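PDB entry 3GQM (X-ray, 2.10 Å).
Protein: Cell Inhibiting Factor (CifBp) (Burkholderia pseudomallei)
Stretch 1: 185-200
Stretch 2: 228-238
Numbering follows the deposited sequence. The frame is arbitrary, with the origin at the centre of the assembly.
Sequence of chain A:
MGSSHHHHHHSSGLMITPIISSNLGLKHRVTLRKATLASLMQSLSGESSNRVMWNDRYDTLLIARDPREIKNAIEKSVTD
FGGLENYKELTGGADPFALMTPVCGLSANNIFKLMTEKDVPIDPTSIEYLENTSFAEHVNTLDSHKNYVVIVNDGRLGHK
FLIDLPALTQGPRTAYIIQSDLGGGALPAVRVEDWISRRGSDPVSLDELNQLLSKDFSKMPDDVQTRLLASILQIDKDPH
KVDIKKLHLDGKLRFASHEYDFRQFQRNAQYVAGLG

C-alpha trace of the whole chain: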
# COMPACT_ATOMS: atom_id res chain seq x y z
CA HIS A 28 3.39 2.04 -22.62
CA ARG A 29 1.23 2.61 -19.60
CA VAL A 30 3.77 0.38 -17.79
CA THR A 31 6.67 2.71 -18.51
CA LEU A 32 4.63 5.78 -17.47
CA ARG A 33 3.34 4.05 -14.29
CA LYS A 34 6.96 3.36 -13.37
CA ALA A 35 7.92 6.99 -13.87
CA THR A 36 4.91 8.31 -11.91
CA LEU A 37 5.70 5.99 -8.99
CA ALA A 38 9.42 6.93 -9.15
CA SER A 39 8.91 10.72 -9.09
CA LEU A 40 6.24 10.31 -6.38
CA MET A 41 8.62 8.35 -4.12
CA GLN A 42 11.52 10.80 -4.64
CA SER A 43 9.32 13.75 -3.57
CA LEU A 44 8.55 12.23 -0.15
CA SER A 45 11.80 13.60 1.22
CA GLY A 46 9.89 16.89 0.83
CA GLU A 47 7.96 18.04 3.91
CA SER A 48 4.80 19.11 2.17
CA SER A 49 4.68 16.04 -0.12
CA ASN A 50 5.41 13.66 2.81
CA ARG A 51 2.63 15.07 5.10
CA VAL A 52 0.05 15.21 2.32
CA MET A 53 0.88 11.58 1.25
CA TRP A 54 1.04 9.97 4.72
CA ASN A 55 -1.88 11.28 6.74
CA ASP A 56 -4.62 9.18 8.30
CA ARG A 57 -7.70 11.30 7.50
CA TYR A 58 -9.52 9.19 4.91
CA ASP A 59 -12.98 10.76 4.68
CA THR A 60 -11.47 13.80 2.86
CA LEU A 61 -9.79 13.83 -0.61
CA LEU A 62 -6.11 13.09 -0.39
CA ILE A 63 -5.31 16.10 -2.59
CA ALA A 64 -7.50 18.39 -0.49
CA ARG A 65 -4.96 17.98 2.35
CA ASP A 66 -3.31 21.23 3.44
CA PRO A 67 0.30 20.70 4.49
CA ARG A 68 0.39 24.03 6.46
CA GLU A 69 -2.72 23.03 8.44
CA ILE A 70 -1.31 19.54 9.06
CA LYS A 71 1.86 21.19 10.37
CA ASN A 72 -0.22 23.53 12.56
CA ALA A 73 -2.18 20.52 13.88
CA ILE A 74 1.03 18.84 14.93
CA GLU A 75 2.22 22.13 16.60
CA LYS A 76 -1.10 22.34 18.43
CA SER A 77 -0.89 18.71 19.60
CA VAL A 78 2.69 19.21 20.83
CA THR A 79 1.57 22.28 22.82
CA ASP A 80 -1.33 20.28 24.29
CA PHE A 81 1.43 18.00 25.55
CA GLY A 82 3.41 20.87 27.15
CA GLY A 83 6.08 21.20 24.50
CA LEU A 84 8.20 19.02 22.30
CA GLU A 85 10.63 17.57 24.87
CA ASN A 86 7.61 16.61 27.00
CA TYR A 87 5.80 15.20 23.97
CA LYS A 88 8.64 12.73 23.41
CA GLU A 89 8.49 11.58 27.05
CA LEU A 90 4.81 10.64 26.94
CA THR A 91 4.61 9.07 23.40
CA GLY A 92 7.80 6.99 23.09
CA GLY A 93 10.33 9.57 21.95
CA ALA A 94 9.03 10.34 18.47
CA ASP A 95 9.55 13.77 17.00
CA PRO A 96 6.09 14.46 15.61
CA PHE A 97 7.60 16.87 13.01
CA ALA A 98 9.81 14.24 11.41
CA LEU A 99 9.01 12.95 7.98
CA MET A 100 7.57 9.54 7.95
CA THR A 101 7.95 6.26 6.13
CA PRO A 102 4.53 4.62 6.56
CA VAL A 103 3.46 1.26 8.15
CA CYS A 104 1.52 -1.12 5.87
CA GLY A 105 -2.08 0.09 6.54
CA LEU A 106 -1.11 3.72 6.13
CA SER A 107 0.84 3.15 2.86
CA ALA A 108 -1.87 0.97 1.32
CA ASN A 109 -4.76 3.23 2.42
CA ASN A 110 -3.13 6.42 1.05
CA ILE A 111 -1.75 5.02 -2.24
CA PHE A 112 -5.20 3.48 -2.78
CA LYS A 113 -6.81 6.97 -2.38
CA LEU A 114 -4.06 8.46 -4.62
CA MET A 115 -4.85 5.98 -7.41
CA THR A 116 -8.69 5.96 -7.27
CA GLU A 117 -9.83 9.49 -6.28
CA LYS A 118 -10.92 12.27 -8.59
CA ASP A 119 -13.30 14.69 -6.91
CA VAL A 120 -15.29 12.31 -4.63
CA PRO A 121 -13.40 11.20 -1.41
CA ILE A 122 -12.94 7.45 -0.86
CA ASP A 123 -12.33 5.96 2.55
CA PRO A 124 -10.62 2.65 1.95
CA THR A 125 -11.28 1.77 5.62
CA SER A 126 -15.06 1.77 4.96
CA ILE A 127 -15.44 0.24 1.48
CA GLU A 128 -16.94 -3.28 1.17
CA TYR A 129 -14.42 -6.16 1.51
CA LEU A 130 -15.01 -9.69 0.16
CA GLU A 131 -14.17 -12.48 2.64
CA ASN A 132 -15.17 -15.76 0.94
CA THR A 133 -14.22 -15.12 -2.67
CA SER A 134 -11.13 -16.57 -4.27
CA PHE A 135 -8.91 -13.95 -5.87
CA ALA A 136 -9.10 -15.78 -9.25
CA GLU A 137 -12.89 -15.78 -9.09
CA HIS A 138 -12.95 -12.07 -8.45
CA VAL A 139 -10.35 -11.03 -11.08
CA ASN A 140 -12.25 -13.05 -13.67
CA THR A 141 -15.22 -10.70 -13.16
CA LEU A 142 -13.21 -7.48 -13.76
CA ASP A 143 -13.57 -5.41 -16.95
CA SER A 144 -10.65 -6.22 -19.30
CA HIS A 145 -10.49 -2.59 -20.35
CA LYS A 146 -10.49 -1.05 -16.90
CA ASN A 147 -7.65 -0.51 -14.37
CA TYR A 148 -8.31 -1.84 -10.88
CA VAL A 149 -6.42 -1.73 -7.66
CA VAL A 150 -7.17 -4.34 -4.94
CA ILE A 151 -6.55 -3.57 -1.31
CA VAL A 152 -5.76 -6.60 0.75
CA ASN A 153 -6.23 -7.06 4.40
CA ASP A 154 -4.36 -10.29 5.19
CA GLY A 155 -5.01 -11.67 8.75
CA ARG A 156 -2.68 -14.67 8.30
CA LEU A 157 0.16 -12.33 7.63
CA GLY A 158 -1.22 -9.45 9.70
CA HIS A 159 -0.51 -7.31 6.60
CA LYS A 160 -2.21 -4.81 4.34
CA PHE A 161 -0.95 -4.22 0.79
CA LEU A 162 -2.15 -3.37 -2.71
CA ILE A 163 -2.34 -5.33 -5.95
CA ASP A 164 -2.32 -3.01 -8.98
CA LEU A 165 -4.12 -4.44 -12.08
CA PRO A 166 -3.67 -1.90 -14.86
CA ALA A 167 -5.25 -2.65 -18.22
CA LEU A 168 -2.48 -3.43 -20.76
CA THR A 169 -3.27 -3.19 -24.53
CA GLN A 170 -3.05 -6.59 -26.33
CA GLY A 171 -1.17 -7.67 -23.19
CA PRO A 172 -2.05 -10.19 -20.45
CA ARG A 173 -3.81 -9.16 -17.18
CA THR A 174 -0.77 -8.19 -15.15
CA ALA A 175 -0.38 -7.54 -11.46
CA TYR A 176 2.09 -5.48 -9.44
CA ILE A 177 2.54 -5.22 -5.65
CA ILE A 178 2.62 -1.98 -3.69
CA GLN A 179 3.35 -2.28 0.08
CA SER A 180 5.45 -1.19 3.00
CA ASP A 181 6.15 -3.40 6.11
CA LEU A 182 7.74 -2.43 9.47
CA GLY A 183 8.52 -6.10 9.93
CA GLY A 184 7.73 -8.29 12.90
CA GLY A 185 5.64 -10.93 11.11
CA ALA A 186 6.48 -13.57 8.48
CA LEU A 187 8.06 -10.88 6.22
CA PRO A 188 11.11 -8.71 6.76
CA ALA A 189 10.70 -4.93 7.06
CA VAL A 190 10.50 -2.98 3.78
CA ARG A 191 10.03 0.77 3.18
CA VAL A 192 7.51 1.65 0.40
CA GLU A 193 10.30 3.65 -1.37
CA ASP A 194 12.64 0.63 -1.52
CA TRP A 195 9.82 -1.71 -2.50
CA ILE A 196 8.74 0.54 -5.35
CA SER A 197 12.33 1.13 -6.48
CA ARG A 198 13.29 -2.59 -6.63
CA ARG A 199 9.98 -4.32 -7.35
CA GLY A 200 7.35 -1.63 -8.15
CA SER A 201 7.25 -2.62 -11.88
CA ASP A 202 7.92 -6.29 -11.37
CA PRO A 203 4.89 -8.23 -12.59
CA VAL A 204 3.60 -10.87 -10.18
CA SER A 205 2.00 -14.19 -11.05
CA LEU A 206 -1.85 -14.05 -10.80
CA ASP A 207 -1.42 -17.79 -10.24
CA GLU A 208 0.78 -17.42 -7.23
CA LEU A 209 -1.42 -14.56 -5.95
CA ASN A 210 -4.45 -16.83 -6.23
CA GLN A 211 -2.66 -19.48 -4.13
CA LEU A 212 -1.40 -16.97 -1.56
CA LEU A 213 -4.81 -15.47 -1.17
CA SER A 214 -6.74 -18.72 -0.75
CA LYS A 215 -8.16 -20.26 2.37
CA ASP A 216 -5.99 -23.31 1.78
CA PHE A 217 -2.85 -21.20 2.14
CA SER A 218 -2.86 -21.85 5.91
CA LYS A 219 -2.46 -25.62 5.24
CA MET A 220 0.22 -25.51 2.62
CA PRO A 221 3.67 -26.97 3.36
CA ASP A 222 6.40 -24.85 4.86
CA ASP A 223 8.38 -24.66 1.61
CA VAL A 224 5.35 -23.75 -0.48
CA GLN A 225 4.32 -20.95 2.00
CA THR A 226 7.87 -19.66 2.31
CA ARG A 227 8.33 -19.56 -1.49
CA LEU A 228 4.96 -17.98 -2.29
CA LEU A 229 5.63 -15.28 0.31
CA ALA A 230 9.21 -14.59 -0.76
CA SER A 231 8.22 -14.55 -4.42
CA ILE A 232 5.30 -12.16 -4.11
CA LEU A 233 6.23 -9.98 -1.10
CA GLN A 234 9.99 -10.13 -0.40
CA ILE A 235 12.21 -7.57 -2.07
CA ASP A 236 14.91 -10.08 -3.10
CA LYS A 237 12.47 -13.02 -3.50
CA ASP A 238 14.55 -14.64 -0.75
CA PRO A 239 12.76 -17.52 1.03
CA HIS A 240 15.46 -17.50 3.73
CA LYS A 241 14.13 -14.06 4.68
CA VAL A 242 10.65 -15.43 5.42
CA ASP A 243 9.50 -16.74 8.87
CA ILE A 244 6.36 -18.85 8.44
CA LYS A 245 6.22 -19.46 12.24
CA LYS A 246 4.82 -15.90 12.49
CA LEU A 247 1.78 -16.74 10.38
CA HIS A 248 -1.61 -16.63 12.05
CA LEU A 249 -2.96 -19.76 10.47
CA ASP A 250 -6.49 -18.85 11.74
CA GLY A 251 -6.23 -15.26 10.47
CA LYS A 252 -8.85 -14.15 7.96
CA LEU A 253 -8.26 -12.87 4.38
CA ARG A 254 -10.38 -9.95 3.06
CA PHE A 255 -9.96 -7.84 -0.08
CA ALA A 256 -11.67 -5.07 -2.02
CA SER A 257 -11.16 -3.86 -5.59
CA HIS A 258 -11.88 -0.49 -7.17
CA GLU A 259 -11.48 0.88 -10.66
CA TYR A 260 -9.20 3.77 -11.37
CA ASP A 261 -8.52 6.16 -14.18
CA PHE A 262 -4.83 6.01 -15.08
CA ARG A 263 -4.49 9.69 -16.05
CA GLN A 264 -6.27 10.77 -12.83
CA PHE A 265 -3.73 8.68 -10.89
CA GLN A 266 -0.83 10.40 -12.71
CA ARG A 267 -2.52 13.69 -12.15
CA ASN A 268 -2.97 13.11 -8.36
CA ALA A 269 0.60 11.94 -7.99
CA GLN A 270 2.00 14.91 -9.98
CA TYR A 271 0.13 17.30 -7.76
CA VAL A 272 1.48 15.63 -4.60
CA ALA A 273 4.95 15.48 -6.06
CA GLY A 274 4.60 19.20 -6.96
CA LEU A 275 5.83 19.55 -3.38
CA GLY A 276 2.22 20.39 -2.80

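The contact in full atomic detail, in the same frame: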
# COMPACT_ATOMS: atom_id res chain seq x y z
N GLY A 185 6.36 -9.70 11.46
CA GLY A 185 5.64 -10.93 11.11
C GLY A 185 6.47 -11.88 10.26
O GLY A 185 7.69 -11.94 10.42
N ALA A 186 5.82 -12.62 9.36
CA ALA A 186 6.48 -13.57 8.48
C ALA A 186 7.50 -12.89 7.53
O ALA A 186 8.51 -13.49 7.15
CB ALA A 186 5.45 -14.39 7.67
N LEU A 187 7.26 -11.60 7.22
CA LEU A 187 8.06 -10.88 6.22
C LEU A 187 9.04 -9.91 6.86
O LEU A 187 8.76 -9.34 7.89
CB LEU A 187 7.11 -10.18 5.20
CG LEU A 187 6.45 -11.20 4.26
CD1 LEU A 187 5.14 -10.73 3.84
CD2 LEU A 187 7.37 -11.44 3.04
N PRO A 188 10.21 -9.74 6.27
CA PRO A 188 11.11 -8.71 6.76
C PRO A 188 10.55 -7.29 6.50
O PRO A 188 9.66 -7.11 5.65
CB PRO A 188 12.38 -8.95 5.92
CG PRO A 188 11.88 -9.56 4.69
CD PRO A 188 10.76 -10.45 5.12
N ALA A 189 11.08 -6.32 7.23
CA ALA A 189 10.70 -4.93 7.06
C ALA A 189 11.07 -4.43 5.66
O ALA A 189 12.15 -4.76 5.13
CB ALA A 189 11.33 -4.05 8.10
N VAL A 190 10.17 -3.66 5.05
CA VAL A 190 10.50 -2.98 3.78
C VAL A 190 9.80 -1.62 3.69
O VAL A 190 8.63 -1.51 4.01
CB VAL A 190 10.23 -3.88 2.56
CG1 VAL A 190 8.71 -4.19 2.37
CG2 VAL A 190 10.89 -3.30 1.25
N ARG A 191 10.55 -0.58 3.34
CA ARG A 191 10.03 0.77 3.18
C ARG A 191 9.28 0.77 1.84
O ARG A 191 9.71 0.11 0.91
CB ARG A 191 11.20 1.77 3.10
CG ARG A 191 11.86 2.05 4.46
CD ARG A 191 13.24 2.68 4.28
NE ARG A 191 13.16 4.03 3.77
CZ ARG A 191 13.75 4.48 2.65
NH1 ARG A 191 14.48 3.67 1.88
NH2 ARG A 191 13.60 5.75 2.30
N VAL A 192 8.20 1.54 1.72
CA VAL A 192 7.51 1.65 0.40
C VAL A 192 8.48 2.15 -0.71
O VAL A 192 8.51 1.61 -1.82
CB VAL A 192 6.20 2.50 0.49
CG1 VAL A 192 6.49 4.03 0.76
CG2 VAL A 192 5.34 2.30 -0.74
N GLU A 193 9.36 3.11 -0.36
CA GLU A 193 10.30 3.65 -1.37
C GLU A 193 11.20 2.58 -1.95
O GLU A 193 11.42 2.57 -3.15
CB GLU A 193 11.17 4.78 -0.80
CG GLU A 193 10.33 5.96 -0.27
CD GLU A 193 10.09 5.90 1.23
OE1 GLU A 193 9.91 4.81 1.82
OE2 GLU A 193 10.08 7.00 1.83
N ASP A 194 11.75 1.70 -1.09
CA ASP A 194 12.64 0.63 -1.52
C ASP A 194 11.84 -0.38 -2.31
O ASP A 194 12.27 -0.83 -3.37
CB ASP A 194 13.35 -0.02 -0.31
CG ASP A 194 14.36 0.92 0.36
OD1 ASP A 194 14.97 1.74 -0.37
OD2 ASP A 194 14.53 0.91 1.59
N TRP A 195 10.66 -0.74 -1.80
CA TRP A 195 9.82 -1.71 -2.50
C TRP A 195 9.53 -1.24 -3.93
O TRP A 195 9.72 -2.00 -4.92
CB TRP A 195 8.50 -1.99 -1.79
CG TRP A 195 7.70 -3.01 -2.58
CD1 TRP A 195 6.70 -2.75 -3.50
CD2 TRP A 195 7.93 -4.41 -2.63
NE1 TRP A 195 6.27 -3.92 -4.09
CE2 TRP A 195 7.00 -4.96 -3.55
CE3 TRP A 195 8.85 -5.27 -1.99
CZ2 TRP A 195 6.96 -6.33 -3.83
CZ3 TRP A 195 8.78 -6.63 -2.24
CH2 TRP A 195 7.85 -7.15 -3.16
N ILE A 196 9.07 -0.00 -4.04
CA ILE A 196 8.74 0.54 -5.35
C ILE A 196 10.01 0.61 -6.22
O ILE A 196 10.00 0.21 -7.36
CB ILE A 196 8.00 1.90 -5.23
CG1 ILE A 196 6.57 1.63 -4.73
CG2 ILE A 196 8.06 2.68 -6.60
CD1 ILE A 196 5.79 2.88 -4.37
N SER A 197 11.12 1.04 -5.66
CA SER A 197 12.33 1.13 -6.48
C SER A 197 12.87 -0.24 -7.00
O SER A 197 13.32 -0.35 -8.14
CB SER A 197 13.39 1.85 -5.70
OG SER A 197 14.47 2.12 -6.57
N ARG A 198 12.80 -1.28 -6.18
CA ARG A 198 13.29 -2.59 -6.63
C ARG A 198 12.25 -3.44 -7.34
O ARG A 198 12.59 -4.12 -8.30
CB ARG A 198 13.85 -3.40 -5.46
CG ARG A 198 15.21 -2.97 -5.02
CD ARG A 198 16.13 -4.17 -5.06
NE ARG A 198 17.47 -3.74 -4.73
CZ ARG A 198 17.96 -3.68 -3.49
NH1 ARG A 198 17.23 -4.06 -2.44
NH2 ARG A 198 19.20 -3.24 -3.32
N ARG A 199 11.01 -3.41 -6.85
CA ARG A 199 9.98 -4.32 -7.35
C ARG A 199 8.64 -3.71 -7.83
O ARG A 199 7.67 -4.43 -8.18
CB ARG A 199 9.78 -5.42 -6.30
CG ARG A 199 11.10 -6.33 -6.22
CD ARG A 199 10.80 -7.69 -5.63
NE ARG A 199 9.79 -8.42 -6.45
CZ ARG A 199 9.08 -9.44 -6.02
NH1 ARG A 199 9.21 -9.91 -4.74
NH2 ARG A 199 8.20 -9.99 -6.85
N GLY A 200 8.59 -2.38 -7.82
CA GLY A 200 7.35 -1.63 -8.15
C GLY A 200 6.82 -1.90 -9.55
O GLY A 200 5.63 -1.80 -9.75
N LEU A 228 6.00 -18.87 -1.80
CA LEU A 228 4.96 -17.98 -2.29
C LEU A 228 5.18 -16.58 -1.70
O LEU A 228 5.17 -15.58 -2.43
CB LEU A 228 3.57 -18.46 -1.92
CG LEU A 228 2.94 -19.55 -2.77
CD1 LEU A 228 1.55 -19.86 -2.18
CD2 LEU A 228 2.83 -19.11 -4.23
N LEU A 229 5.42 -16.53 -0.39
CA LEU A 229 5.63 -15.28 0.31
C LEU A 229 6.84 -14.51 -0.19
O LEU A 229 6.75 -13.28 -0.46
CB LEU A 229 5.71 -15.50 1.83
CG LEU A 229 4.39 -15.91 2.49
CD1 LEU A 229 4.66 -16.47 3.86
CD2 LEU A 229 3.33 -14.75 2.57
N ALA A 230 7.98 -15.21 -0.29
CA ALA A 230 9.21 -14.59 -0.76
C ALA A 230 9.04 -14.11 -2.19
O ALA A 230 9.59 -13.09 -2.56
CB ALA A 230 10.37 -15.57 -0.72
N SER A 231 8.33 -14.87 -3.00
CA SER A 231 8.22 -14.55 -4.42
C SER A 231 7.33 -13.33 -4.68
O SER A 231 7.64 -12.49 -5.53
CB SER A 231 7.75 -15.78 -5.18
OG SER A 231 7.26 -15.40 -6.42
N ILE A 232 6.25 -13.20 -3.92
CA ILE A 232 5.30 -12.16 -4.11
C ILE A 232 5.68 -10.90 -3.30
O ILE A 232 5.49 -9.80 -3.75
CB ILE A 232 3.89 -12.67 -3.68
CG1 ILE A 232 3.47 -13.86 -4.55
CG2 ILE A 232 2.85 -11.56 -3.79
CD1 ILE A 232 2.03 -14.47 -4.14
N LEU A 233 6.19 -11.08 -2.08
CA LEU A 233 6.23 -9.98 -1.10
C LEU A 233 7.63 -9.66 -0.58
O LEU A 233 7.80 -8.71 0.17
CB LEU A 233 5.25 -10.25 0.09
CG LEU A 233 3.75 -10.35 -0.31
CD1 LEU A 233 2.88 -10.72 0.87
CD2 LEU A 233 3.20 -9.06 -1.01
N GLN A 234 8.66 -10.43 -0.96
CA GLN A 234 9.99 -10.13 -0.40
C GLN A 234 10.86 -9.52 -1.50
O GLN A 234 10.87 -10.00 -2.64
CB GLN A 234 10.63 -11.38 0.21
CG GLN A 234 11.69 -11.09 1.25
CD GLN A 234 13.07 -10.82 0.67
OE1 GLN A 234 13.46 -11.42 -0.34
NE2 GLN A 234 13.83 -9.93 1.33
N ILE A 235 11.59 -8.48 -1.14
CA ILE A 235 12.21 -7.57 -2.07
C ILE A 235 13.30 -8.25 -2.91
O ILE A 235 13.54 -7.86 -4.02
CB ILE A 235 12.72 -6.29 -1.32
CG1 ILE A 235 12.70 -5.06 -2.27
CG2 ILE A 235 14.07 -6.57 -0.53
CD1 ILE A 235 13.38 -3.80 -1.74
N ASP A 236 13.94 -9.28 -2.35
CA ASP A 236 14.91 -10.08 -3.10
C ASP A 236 14.37 -11.46 -3.47
O ASP A 236 15.14 -12.29 -3.93
CB ASP A 236 16.22 -10.22 -2.34
CG ASP A 236 16.97 -8.91 -2.27
OD1 ASP A 236 17.23 -8.31 -3.33
OD2 ASP A 236 17.26 -8.45 -1.15
N LYS A 237 13.07 -11.69 -3.27
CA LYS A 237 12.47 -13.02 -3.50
C LYS A 237 13.24 -14.10 -2.72
O LYS A 237 13.41 -15.24 -3.19
CB LYS A 237 12.42 -13.37 -4.99
CG LYS A 237 11.71 -12.36 -5.90
CD LYS A 237 11.66 -12.91 -7.34
N ASP A 238 13.69 -13.76 -1.51
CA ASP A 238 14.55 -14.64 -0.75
C ASP A 238 13.80 -15.46 0.32
O ASP A 238 13.47 -14.95 1.38
CB ASP A 238 15.71 -13.83 -0.14
CG ASP A 238 16.77 -14.72 0.53
OD1 ASP A 238 16.62 -15.96 0.55
OD2 ASP A 238 17.77 -14.16 1.03
O HOH W 1 9.05 -7.96 3.01

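The axis of the helix that begins at Val-192 and that of the helix ending at Leu-233 run nearly perpendicular (87°) and come no closer than 12.9 Å. The gap is bridged by the loop before the first helix, the turn after the second, and helix side chains, above all Trp-195 and Arg-199; the contact buries about 700 Å² in all.

Its most prominent bump is Ile-235, in the type I turn from Gln-234 to Lys-237. CA-to-CB points away, yet with both chi angles t the extended side chain brings its end back into a hollow lined by Val-190, Asp-194, Trp-195 and Arg-198. Ile-235 CD1 lies 3.9 Å from Val-190 CG2 and 3.6 Å from Asp-194 O, while Ile-235 CG1 is 3.9 Å from Trp-195 CE3 and 3.8 Å from Arg-198 CB. A slender branched chain suits this pocket, whose lining includes the aliphatic base of an arginine.

Trp-195 is the complementary bump. Its flat ring reaches the backbone where the second helix ends: Trp-195 CZ3 is 3.3 Å from Leu-233 O, and Ile-235 N lies at the ring edge, 3.5 Å from Trp-195 CZ3.

Beside it, Arg-199 supplies polar anchoring. Its side chain bends at chi3 (p), and the guanidinium meets the carbonyls of Ser-231 and Gln-234 where the helix gives way to the turn. Arg-199 NH1 donates to Gln-234 O at 2.7 Å, an oxygen that also accepts Lys-237 N, and Arg-199 NH2 to Ser-231 O at 2.9 Å; both oxygens lie near the guanidinium plane. Lys-237 CG covers one face, 3.7 Å from Arg-199 NH1. Arginine suits the place because one planar group can serve two carbonyls at once.

Toward the other end, Leu-187 fills a greasy recess, Leu-187 CD1 3.7 Å from Leu-233 CD1 and Leu-187 CD2 4.0 Å from Leu-229 O. Pro-188 CG packs 3.8 Å from Gln-234 CG. A water oxygen lies 2.8 Å from Pro-188 O and 3.2 Å from Leu-233 O, between the backbones.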